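Local coordinates for protein alcohol dehydrogenase, zinc-containing (Thermotoga maritima, PDB 1VJ0) that binds two zinc ions per chain and probably works as an alcohol dehydrogenase or related oxidoreductase, at residues A52-R63 and L363-V374; V22-L30 and F62-I73. All blocks are in the same frame, centred on the assembly; numbering follows the deposited sequence.

Contact 1. Residues A52-R63 and L363-V374; sequences AGVCGSDVHMFR and LELMESREALKV
Val54 is the tightly packed centre of this contact. Its CG1, anti to the backbone N (chi1 -178°), rests 3.8 Å from Met366 CG and also meets Leu363 CD2, the leucine and the methionine coming from successive turns of helix 359-368. Val54 N bonds to Val374 O (2.9 Å), tying strand 45-54 to the start of strand 374-377. The Val54 carbonyl is met from above its plane by Lys373 NZ at 2.8 Å, and Met366, bent at chi2 and chi3, curls its CE to 3.5 Å from the same oxygen. Lys373 also forms a salt bridge with Glu78, joining the Val54 carbonyl to a zinc ligand. Cys55 is the first in sequence of that zinc ion's four ligands, with His77, Glu78 and Cys178, in the GroES-like domain of this medium-chain dehydrogenase; it also N-caps helix 56-62 in a capping box, its N bonding to Asp58 OD2, which Tyr149 OH also meets. Leu363 CD2 presses on Asp58 CB (3.7 Å). Toward solvent the packing thins: Val59 CG1 lies against the stem of exposed Glu367, whose carboxylate takes Arg63 side-on, NE to OE2 at 2.8 Å and NH2 to OE1 at 3.2 Å, the two planes only 19° apart. A leucine in place of Arg63 would probably leave the Glu367 carboxylate without its paired charge and free to swing into solvent.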
loop_
_atom_site.group_PDB
_atom_site.type_symbol
_atom_site.label_atom_id
_atom_site.label_comp_id
_atom_site.label_asym_id
_atom_site.label_seq_id
_atom_site.Cartn_x
_atom_site.Cartn_y
_atom_site.Cartn_z
ATOM N N ALA A 52 -27.355 -16.540 -19.150
ATOM C CA ALA A 52 -26.634 -15.531 -19.897
ATOM C C ALA A 52 -27.159 -14.151 -19.598
ATOM O O ALA A 52 -28.327 -13.833 -19.905
ATOM C CB ALA A 52 -26.717 -15.786 -21.398
ATOM N N GLY A 53 -26.328 -13.292 -19.020
ATOM C CA GLY A 53 -26.750 -11.929 -18.769
ATOM C C GLY A 53 -26.771 -11.103 -20.030
ATOM O O GLY A 53 -25.882 -11.221 -20.873
ATOM N N VAL A 54 -27.777 -10.265 -20.160
ATOM C CA VAL A 54 -27.822 -9.245 -21.198
ATOM C C VAL A 54 -27.343 -7.929 -20.573
ATOM O O VAL A 54 -27.980 -7.396 -19.659
ATOM C CB VAL A 54 -29.223 -9.131 -21.808
ATOM C CG1 VAL A 54 -29.261 -8.109 -22.919
ATOM C CG2 VAL A 54 -29.636 -10.477 -22.363
ATOM N N CYS A 55 -26.214 -7.434 -21.082
ATOM C CA CYS A 55 -25.560 -6.225 -20.592
ATOM C C CYS A 55 -25.915 -5.027 -21.414
ATOM O O CYS A 55 -26.195 -5.122 -22.599
ATOM C CB CYS A 55 -24.039 -6.391 -20.624
ATOM S SG CYS A 55 -23.234 -5.025 -19.761
ATOM N N GLY A 56 -25.912 -3.856 -20.800
ATOM C CA GLY A 56 -26.253 -2.651 -21.555
ATOM C C GLY A 56 -25.292 -2.388 -22.696
ATOM O O GLY A 56 -25.653 -1.808 -23.726
ATOM N N SER A 57 -24.048 -2.812 -22.527
ATOM C CA SER A 57 -23.066 -2.700 -23.613
ATOM C C SER A 57 -23.376 -3.609 -24.841
ATOM O O SER A 57 -22.867 -3.369 -25.956
ATOM C CB SER A 57 -21.660 -2.974 -23.066
ATOM O OG SER A 57 -21.569 -4.315 -22.601
ATOM N N ASP A 58 -24.198 -4.645 -24.643
ATOM C CA ASP A 58 -24.628 -5.506 -25.743
ATOM C C ASP A 58 -25.451 -4.676 -26.746
ATOM O O ASP A 58 -25.355 -4.892 -27.949
ATOM C CB ASP A 58 -25.417 -6.724 -25.233
ATOM C CG ASP A 58 -24.586 -7.657 -24.392
ATOM O OD1 ASP A 58 -23.331 -7.598 -24.495
ATOM O OD2 ASP A 58 -25.095 -8.542 -23.655
ATOM N N VAL A 59 -26.224 -3.716 -26.237
ATOM C CA VAL A 59 -27.006 -2.840 -27.070
ATOM C C VAL A 59 -26.126 -2.014 -27.996
ATOM O O VAL A 59 -26.374 -1.941 -29.189
ATOM C CB VAL A 59 -27.906 -1.904 -26.218
ATOM C CG1 VAL A 59 -28.558 -0.853 -27.087
ATOM C CG2 VAL A 59 -28.961 -2.733 -25.464
ATOM N N HIS A 60 -25.086 -1.430 -27.439
ATOM C CA HIS A 60 -24.168 -0.637 -28.214
ATOM C C HIS A 60 -23.438 -1.443 -29.266
ATOM O O HIS A 60 -23.278 -0.978 -30.394
ATOM C CB HIS A 60 -23.221 0.089 -27.268
ATOM C CG HIS A 60 -23.967 0.948 -26.293
ATOM N ND1 HIS A 60 -24.022 0.669 -24.939
ATOM C CD2 HIS A 60 -24.778 2.015 -26.490
ATOM C CE1 HIS A 60 -24.795 1.562 -24.341
ATOM N NE2 HIS A 60 -25.271 2.386 -25.262
ATOM N N MET A 61 -23.062 -2.661 -28.908
ATOM C CA MET A 61 -22.436 -3.567 -29.849
ATOM C C MET A 61 -23.407 -3.942 -30.970
ATOM O O MET A 61 -23.038 -3.911 -32.135
ATOM C CB MET A 61 -21.928 -4.816 -29.116
ATOM C CG MET A 61 -20.710 -4.612 -28.157
ATOM S SD MET A 61 -20.429 -6.165 -27.269
ATOM C CE MET A 61 -20.316 -5.622 -25.566
ATOM N N PHE A 62 -24.655 -4.251 -30.630
ATOM C CA PHE A 62 -25.694 -4.542 -31.636
ATOM C C PHE A 62 -25.840 -3.392 -32.636
ATOM O O PHE A 62 -26.089 -3.590 -33.837
ATOM C CB PHE A 62 -27.055 -4.808 -30.932
ATOM C CG PHE A 62 -28.215 -4.962 -31.871
ATOM C CD1 PHE A 62 -28.501 -6.188 -32.429
ATOM C CD2 PHE A 62 -29.046 -3.875 -32.176
ATOM C CE1 PHE A 62 -29.575 -6.352 -33.270
ATOM C CE2 PHE A 62 -30.110 -4.025 -33.029
ATOM C CZ PHE A 62 -30.372 -5.258 -33.600
ATOM N N ARG A 63 -25.703 -2.180 -32.121
ATOM C CA ARG A 63 -25.930 -0.978 -32.902
ATOM C C ARG A 63 -24.736 -0.583 -33.771
ATOM O O ARG A 63 -24.847 0.314 -34.590
ATOM C CB ARG A 63 -26.301 0.176 -31.971
ATOM C CG ARG A 63 -27.672 -0.010 -31.308
ATOM C CD ARG A 63 -28.691 0.940 -31.777
ATOM N NE ARG A 63 -30.066 0.562 -31.440
ATOM C CZ ARG A 63 -30.981 0.096 -32.300
ATOM N NH1 ARG A 63 -30.676 -0.136 -33.582
ATOM N NH2 ARG A 63 -32.226 -0.166 -31.872
ATOM N N LEU A 363 -32.667 -7.271 -25.687
ATOM C CA LEU A 363 -31.943 -6.040 -26.022
ATOM C C LEU A 363 -32.891 -4.833 -26.079
ATOM O O LEU A 363 -32.566 -3.764 -25.624
ATOM C CB LEU A 363 -31.230 -6.206 -27.354
ATOM C CG LEU A 363 -30.064 -7.212 -27.353
ATOM C CD1 LEU A 363 -29.658 -7.638 -28.769
ATOM C CD2 LEU A 363 -28.866 -6.649 -26.656
ATOM N N GLU A 364 -34.063 -5.023 -26.650
ATOM C CA GLU A 364 -35.060 -3.959 -26.686
ATOM C C GLU A 364 -35.387 -3.463 -25.261
ATOM O O GLU A 364 -35.391 -2.252 -25.001
ATOM C CB GLU A 364 -36.282 -4.465 -27.428
ATOM C CG GLU A 364 -37.441 -3.494 -27.461
ATOM C CD GLU A 364 -38.746 -4.203 -27.788
ATOM O OE1 GLU A 364 -38.863 -4.683 -28.949
ATOM O OE2 GLU A 364 -39.618 -4.299 -26.860
ATOM N N LEU A 365 -35.620 -4.407 -24.345
ATOM C CA LEU A 365 -35.937 -4.092 -22.954
ATOM C C LEU A 365 -34.791 -3.360 -22.268
ATOM O O LEU A 365 -34.999 -2.485 -21.442
ATOM C CB LEU A 365 -36.256 -5.374 -22.155
ATOM C CG LEU A 365 -37.552 -6.120 -22.493
ATOM C CD1 LEU A 365 -37.648 -7.465 -21.851
ATOM C CD2 LEU A 365 -38.709 -5.268 -22.072
ATOM N N MET A 366 -33.571 -3.766 -22.556
ATOM C CA MET A 366 -32.418 -3.138 -21.935
ATOM C C MET A 366 -32.214 -1.755 -22.534
ATOM O O MET A 366 -31.850 -0.831 -21.833
ATOM C CB MET A 366 -31.157 -3.980 -22.107
ATOM C CG MET A 366 -31.151 -5.275 -21.327
ATOM S SD MET A 366 -31.173 -4.941 -19.557
ATOM C CE MET A 366 -29.554 -4.268 -19.305
ATOM N N GLU A 367 -32.473 -1.607 -23.825
ATOM C CA GLU A 367 -32.320 -0.302 -24.475
ATOM C C GLU A 367 -33.406 0.692 -24.042
ATOM O O GLU A 367 -33.119 1.847 -23.796
ATOM C CB GLU A 367 -32.373 -0.443 -25.989
ATOM C CG GLU A 367 -32.038 0.851 -26.716
ATOM C CD GLU A 367 -32.038 0.677 -28.221
ATOM O OE1 GLU A 367 -32.969 0.003 -28.728
ATOM O OE2 GLU A 367 -31.112 1.206 -28.892
ATOM N N SER A 368 -34.650 0.246 -23.988
ATOM C CA SER A 368 -35.750 1.099 -23.532
ATOM C C SER A 368 -35.689 1.418 -22.044
ATOM O O SER A 368 -36.335 2.355 -21.598
ATOM C CB SER A 368 -37.071 0.418 -23.796
ATOM O OG SER A 368 -37.278 -0.581 -22.829
ATOM N N ARG A 369 -34.930 0.614 -21.293
ATOM C CA ARG A 369 -34.810 0.667 -19.825
ATOM C C ARG A 369 -36.069 0.217 -19.102
ATOM O O ARG A 369 -36.242 0.455 -17.916
ATOM C CB ARG A 369 -34.313 2.026 -19.324
ATOM C CG ARG A 369 -32.948 2.384 -19.849
ATOM C CD ARG A 369 -32.419 3.663 -19.264
ATOM N NE ARG A 369 -30.984 3.580 -19.032
ATOM C CZ ARG A 369 -30.302 4.245 -18.083
ATOM N NH1 ARG A 369 -30.908 5.097 -17.232
ATOM N NH2 ARG A 369 -28.988 4.054 -17.994
ATOM N N GLU A 370 -36.924 -0.503 -19.809
ATOM C CA GLU A 370 -38.004 -1.259 -19.173
ATOM C C GLU A 370 -37.397 -2.335 -18.257
ATOM O O GLU A 370 -38.001 -2.705 -17.264
ATOM C CB GLU A 370 -38.846 -1.951 -20.232
ATOM C CG GLU A 370 -40.157 -2.527 -19.724
ATOM C CD GLU A 370 -41.091 -2.927 -20.854
ATOM O OE1 GLU A 370 -40.994 -2.345 -21.971
ATOM O OE2 GLU A 370 -41.924 -3.845 -20.632
ATOM N N ALA A 371 -36.226 -2.873 -18.623
ATOM C CA ALA A 371 -35.540 -3.816 -17.744
ATOM C C ALA A 371 -34.360 -3.118 -17.085
ATOM O O ALA A 371 -33.729 -2.239 -17.692
ATOM C CB ALA A 371 -35.047 -5.043 -18.530
ATOM N N LEU A 372 -34.049 -3.543 -15.856
ATOM C CA LEU A 372 -32.813 -3.174 -15.190
ATOM C C LEU A 372 -31.723 -4.182 -15.599
ATOM O O LEU A 372 -30.614 -3.791 -15.954
ATOM C CB LEU A 372 -33.011 -3.149 -13.668
ATOM C CG LEU A 372 -31.852 -2.901 -12.705
ATOM C CD1 LEU A 372 -31.146 -1.645 -13.040
ATOM C CD2 LEU A 372 -32.343 -2.806 -11.256
ATOM N N LYS A 373 -32.059 -5.470 -15.503
ATOM C CA LYS A 373 -31.234 -6.554 -15.978
ATOM C C LYS A 373 -32.095 -7.712 -16.477
ATOM O O LYS A 373 -33.036 -8.140 -15.806
ATOM C CB LYS A 373 -30.294 -7.048 -14.844
ATOM C CG LYS A 373 -29.246 -7.961 -15.298
ATOM C CD LYS A 373 -28.113 -7.170 -15.888
ATOM C CE LYS A 373 -27.205 -8.028 -16.659
ATOM N NZ LYS A 373 -26.317 -7.100 -17.374
ATOM N N VAL A 374 -31.762 -8.185 -17.674
ATOM C CA VAL A 374 -32.363 -9.385 -18.253
ATOM C C VAL A 374 -31.368 -10.525 -18.247
ATOM O O VAL A 374 -30.204 -10.345 -18.615
ATOM C CB VAL A 374 -32.755 -9.192 -19.720
ATOM C CG1 VAL A 374 -33.473 -10.478 -20.257
ATOM C CG2 VAL A 374 -33.637 -7.948 -19.891
#

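Contact 2. Residues V22-L30 and F62-I73; sequences VLEKFNQPL and FRGEDPRVPLPI
Phe26 lies sandwiched between Leu71 and Gly64, at the second position of a type II beta turn running from Lys25 to Gln28. Leu71 CG, anti to the carbonyl carbon (chi1 -65°), carries CD1 over one face, 3.6 Å from the ring centroid, and Gly64 CA sits over the other at 3.5 Å, both CH-pi contacts; Val69 O lies at the ring edge. Gly64 closes helix 56-62 in a Schellman motif with positive phi, and a CB there would collide with Phe26 CG. The next shell fixes the turn. Asn27 N bonds to Phe62 O (2.8 Å, 166° at the hydrogen), and the Phe62 ring lies with one face toward that same nitrogen, while its CD1 meets Leu23 CD1 at 3.6 Å. At the far end, a single antiparallel bridge with two backbone bonds pairs Leu23 with Ile73, just after the cis peptide before Pro72; Leu23 CG packs on Leu71 CD2, the same leucine that covers Phe26. Farther out, within a type I turn from Asp66 to Val69, Asp66 makes an Asx turn through OD1 to Arg68 N and takes the Arg68 guanidinium side-on. The Asn27 amide is nearly coplanar with the Arg63 guanidinium, its OD1 accepting from Arg63 NH1 at 2.8 Å.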
loop_
_atom_site.group_PDB
_atom_site.type_symbol
_atom_site.label_atom_id
_atom_site.label_comp_id
_atom_site.label_asym_id
_atom_site.label_seq_id
_atom_site.Cartn_x
_atom_site.Cartn_y
_atom_site.Cartn_z
ATOM N N VAL A 22 -27.232 -15.075 -33.443
ATOM C CA VAL A 22 -26.073 -14.511 -34.102
ATOM C C VAL A 22 -26.376 -13.078 -34.579
ATOM O O VAL A 22 -27.391 -12.840 -35.190
ATOM C CB VAL A 22 -25.675 -15.419 -35.266
ATOM C CG1 VAL A 22 -24.458 -14.876 -36.042
ATOM C CG2 VAL A 22 -25.426 -16.849 -34.712
ATOM N N LEU A 23 -25.452 -12.170 -34.300
ATOM C CA LEU A 23 -25.407 -10.857 -34.918
ATOM C C LEU A 23 -24.635 -10.980 -36.224
ATOM O O LEU A 23 -23.430 -11.279 -36.207
ATOM C CB LEU A 23 -24.650 -9.891 -34.009
ATOM C CG LEU A 23 -24.554 -8.420 -34.470
ATOM C CD1 LEU A 23 -25.952 -7.761 -34.503
ATOM C CD2 LEU A 23 -23.694 -7.707 -33.534
ATOM N N GLU A 24 -25.330 -10.743 -37.337
ATOM C CA GLU A 24 -24.748 -10.821 -38.681
ATOM C C GLU A 24 -24.399 -9.467 -39.258
ATOM O O GLU A 24 -23.422 -9.344 -40.010
ATOM C CB GLU A 24 -25.773 -11.383 -39.653
ATOM C CG GLU A 24 -26.290 -12.768 -39.398
ATOM C CD GLU A 24 -27.176 -13.149 -40.575
ATOM O OE1 GLU A 24 -28.282 -12.548 -40.733
ATOM O OE2 GLU A 24 -26.694 -13.940 -41.412
ATOM N N LYS A 25 -25.260 -8.488 -38.956
ATOM C CA LYS A 25 -25.140 -7.081 -39.419
ATOM C C LYS A 25 -25.631 -6.161 -38.293
ATOM O O LYS A 25 -26.636 -6.452 -37.617
ATOM C CB LYS A 25 -26.032 -6.820 -40.628
ATOM C CG LYS A 25 -25.936 -7.787 -41.783
ATOM C CD LYS A 25 -26.569 -7.175 -43.019
ATOM C CE LYS A 25 -27.169 -8.254 -43.974
ATOM N NZ LYS A 25 -28.060 -7.678 -45.044
ATOM N N PHE A 26 -24.970 -5.035 -38.108
ATOM C CA PHE A 26 -25.379 -4.124 -37.029
ATOM C C PHE A 26 -26.779 -3.590 -37.304
ATOM O O PHE A 26 -27.201 -3.463 -38.462
ATOM C CB PHE A 26 -24.373 -2.987 -36.846
ATOM C CG PHE A 26 -22.998 -3.455 -36.479
ATOM C CD1 PHE A 26 -22.786 -4.202 -35.343
ATOM C CD2 PHE A 26 -21.898 -3.131 -37.269
ATOM C CE1 PHE A 26 -21.526 -4.630 -35.011
ATOM C CE2 PHE A 26 -20.621 -3.552 -36.925
ATOM C CZ PHE A 26 -20.435 -4.292 -35.790
ATOM N N ASN A 27 -27.528 -3.384 -36.239
ATOM C CA ASN A 27 -28.908 -2.908 -36.297
ATOM C C ASN A 27 -29.916 -3.807 -36.996
ATOM O O ASN A 27 -31.016 -3.356 -37.309
ATOM C CB ASN A 27 -28.959 -1.516 -36.950
ATOM C CG ASN A 27 -28.095 -0.519 -36.230
ATOM O OD1 ASN A 27 -28.349 -0.202 -35.084
ATOM N ND2 ASN A 27 -27.054 -0.021 -36.906
ATOM N N GLN A 28 -29.565 -5.053 -37.271
ATOM C CA GLN A 28 -30.531 -6.005 -37.830
ATOM C C GLN A 28 -30.749 -7.103 -36.789
ATOM O O GLN A 28 -29.778 -7.506 -36.097
ATOM C CB GLN A 28 -29.990 -6.657 -39.106
ATOM C CG GLN A 28 -29.905 -5.751 -40.313
ATOM C CD GLN A 28 -31.247 -5.155 -40.727
ATOM O OE1 GLN A 28 -31.301 -3.997 -41.091
ATOM N NE2 GLN A 28 -32.323 -5.936 -40.643
ATOM N N PRO A 29 -31.974 -7.617 -36.675
ATOM C CA PRO A 29 -32.251 -8.611 -35.645
ATOM C C PRO A 29 -31.182 -9.739 -35.569
ATOM O O PRO A 29 -30.636 -10.172 -36.598
ATOM C CB PRO A 29 -33.607 -9.168 -36.061
ATOM C CG PRO A 29 -34.267 -8.061 -36.809
ATOM C CD PRO A 29 -33.170 -7.304 -37.489
ATOM N N LEU A 30 -30.883 -10.181 -34.367
ATOM C CA LEU A 30 -30.086 -11.404 -34.195
ATOM C C LEU A 30 -30.826 -12.575 -34.834
ATOM O O LEU A 30 -32.042 -12.677 -34.735
ATOM C CB LEU A 30 -29.895 -11.704 -32.731
ATOM C CG LEU A 30 -29.263 -10.631 -31.863
ATOM C CD1 LEU A 30 -29.062 -11.182 -30.457
ATOM C CD2 LEU A 30 -27.986 -10.247 -32.407
ATOM N N PHE A 62 -24.655 -4.251 -30.630
ATOM C CA PHE A 62 -25.694 -4.542 -31.636
ATOM C C PHE A 62 -25.840 -3.392 -32.636
ATOM O O PHE A 62 -26.089 -3.590 -33.837
ATOM C CB PHE A 62 -27.055 -4.808 -30.932
ATOM C CG PHE A 62 -28.215 -4.962 -31.871
ATOM C CD1 PHE A 62 -28.501 -6.188 -32.429
ATOM C CD2 PHE A 62 -29.046 -3.875 -32.176
ATOM C CE1 PHE A 62 -29.575 -6.352 -33.270
ATOM C CE2 PHE A 62 -30.110 -4.025 -33.029
ATOM C CZ PHE A 62 -30.372 -5.258 -33.600
ATOM N N ARG A 63 -25.703 -2.180 -32.121
ATOM C CA ARG A 63 -25.930 -0.978 -32.902
ATOM C C ARG A 63 -24.736 -0.583 -33.771
ATOM O O ARG A 63 -24.847 0.314 -34.590
ATOM C CB ARG A 63 -26.301 0.176 -31.971
ATOM C CG ARG A 63 -27.672 -0.010 -31.308
ATOM C CD ARG A 63 -28.691 0.940 -31.777
ATOM N NE ARG A 63 -30.066 0.562 -31.440
ATOM C CZ ARG A 63 -30.981 0.096 -32.300
ATOM N NH1 ARG A 63 -30.676 -0.136 -33.582
ATOM N NH2 ARG A 63 -32.226 -0.166 -31.872
ATOM N N GLY A 64 -23.619 -1.276 -33.610
ATOM C CA GLY A 64 -22.412 -0.989 -34.347
ATOM C C GLY A 64 -21.566 0.140 -33.769
ATOM O O GLY A 64 -20.864 0.823 -34.506
ATOM N N GLU A 65 -21.616 0.342 -32.465
ATOM C CA GLU A 65 -20.947 1.477 -31.834
ATOM C C GLU A 65 -19.612 1.077 -31.185
ATOM O O GLU A 65 -18.813 1.953 -30.858
ATOM C CB GLU A 65 -21.899 2.129 -30.800
ATOM C CG GLU A 65 -23.058 2.877 -31.447
ATOM C CD GLU A 65 -24.232 3.268 -30.530
ATOM O OE1 GLU A 65 -24.338 2.814 -29.369
ATOM O OE2 GLU A 65 -25.098 4.052 -31.010
ATOM N N ASP A 66 -19.363 -0.217 -30.972
ATOM C CA ASP A 66 -18.134 -0.689 -30.284
ATOM C C ASP A 66 -17.153 -1.101 -31.355
ATOM O O ASP A 66 -17.437 -2.040 -32.112
ATOM C CB ASP A 66 -18.445 -1.890 -29.381
ATOM C CG ASP A 66 -17.232 -2.370 -28.564
ATOM O OD1 ASP A 66 -16.086 -2.381 -29.084
ATOM O OD2 ASP A 66 -17.353 -2.775 -27.376
ATOM N N PRO A 67 -16.028 -0.406 -31.475
ATOM C CA PRO A 67 -15.114 -0.679 -32.577
ATOM C C PRO A 67 -14.421 -2.055 -32.491
ATOM O O PRO A 67 -13.793 -2.471 -33.464
ATOM C CB PRO A 67 -14.081 0.478 -32.492
ATOM C CG PRO A 67 -14.088 0.901 -31.056
ATOM C CD PRO A 67 -15.535 0.685 -30.607
ATOM N N ARG A 68 -14.543 -2.753 -31.360
ATOM C CA ARG A 68 -13.914 -4.083 -31.193
ATOM C C ARG A 68 -14.646 -5.239 -31.897
ATOM O O ARG A 68 -14.108 -6.342 -32.006
ATOM C CB ARG A 68 -13.798 -4.426 -29.708
ATOM C CG ARG A 68 -12.930 -3.423 -28.942
ATOM C CD ARG A 68 -12.906 -3.684 -27.439
ATOM N NE ARG A 68 -14.207 -3.419 -26.799
ATOM C CZ ARG A 68 -14.496 -3.742 -25.539
ATOM N NH1 ARG A 68 -13.592 -4.350 -24.774
ATOM N NH2 ARG A 68 -15.711 -3.494 -25.047
ATOM N N VAL A 69 -15.870 -5.002 -32.355
ATOM C CA VAL A 69 -16.785 -6.094 -32.662
ATOM C C VAL A 69 -16.734 -6.608 -34.094
ATOM O O VAL A 69 -17.218 -5.938 -35.013
ATOM C CB VAL A 69 -18.232 -5.711 -32.321
ATOM C CG1 VAL A 69 -19.201 -6.891 -32.617
ATOM C CG2 VAL A 69 -18.310 -5.350 -30.865
ATOM N N PRO A 70 -16.245 -7.836 -34.256
ATOM C CA PRO A 70 -16.251 -8.490 -35.541
ATOM C C PRO A 70 -17.662 -8.967 -35.846
ATOM O O PRO A 70 -18.437 -9.186 -34.912
ATOM C CB PRO A 70 -15.367 -9.715 -35.307
ATOM C CG PRO A 70 -15.556 -10.048 -33.827
ATOM C CD PRO A 70 -15.697 -8.724 -33.185
ATOM N N LEU A 71 -17.957 -9.161 -37.125
ATOM C CA LEU A 71 -19.171 -9.828 -37.597
ATOM C C LEU A 71 -18.812 -11.016 -38.498
ATOM O O LEU A 71 -17.873 -10.908 -39.306
ATOM C CB LEU A 71 -20.011 -8.821 -38.375
ATOM C CG LEU A 71 -20.562 -7.653 -37.564
ATOM C CD1 LEU A 71 -21.282 -6.671 -38.432
ATOM C CD2 LEU A 71 -21.516 -8.183 -36.506
ATOM N N PRO A 72 -19.532 -12.132 -38.375
ATOM C CA PRO A 72 -20.626 -12.284 -37.393
ATOM C C PRO A 72 -20.086 -12.635 -36.044
ATOM O O PRO A 72 -18.921 -13.018 -35.947
ATOM C CB PRO A 72 -21.418 -13.472 -37.955
ATOM C CG PRO A 72 -20.384 -14.298 -38.631
ATOM C CD PRO A 72 -19.536 -13.257 -39.319
ATOM N N ILE A 73 -20.940 -12.522 -35.020
ATOM C CA ILE A 73 -20.550 -12.795 -33.641
ATOM C C ILE A 73 -21.763 -13.289 -32.870
ATOM O O ILE A 73 -22.880 -12.810 -33.111
ATOM C CB ILE A 73 -19.938 -11.522 -32.958
ATOM C CG1 ILE A 73 -19.483 -11.811 -31.538
ATOM C CG2 ILE A 73 -20.931 -10.329 -32.943
ATOM C CD1 ILE A 73 -18.701 -10.702 -30.907
#

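How the contacts relate
From the N terminus, the chain leaves strand 16-22 through 22-30, passes through strands 31-37 and 45-54 to helix 56-62, and the loop after that helix returns to 22-30: contact 2 closes this short circuit. Contact 1 closes a far longer one, in which the chain passes through the whole nucleotide-binding-type parallel sheet before helix 359-368 comes back to 52-63. The segments alternate along the sequence, so the contacts cross; Phe62 and Arg63 serve both. Met61 packs on Val69, beside a probable hydrogen bond between His60 O and Glu65 N. Helix 56-62 and the residues after it meet both loop 22-30 and helix 359-368, which also touch each other through Leu30 and Leu363.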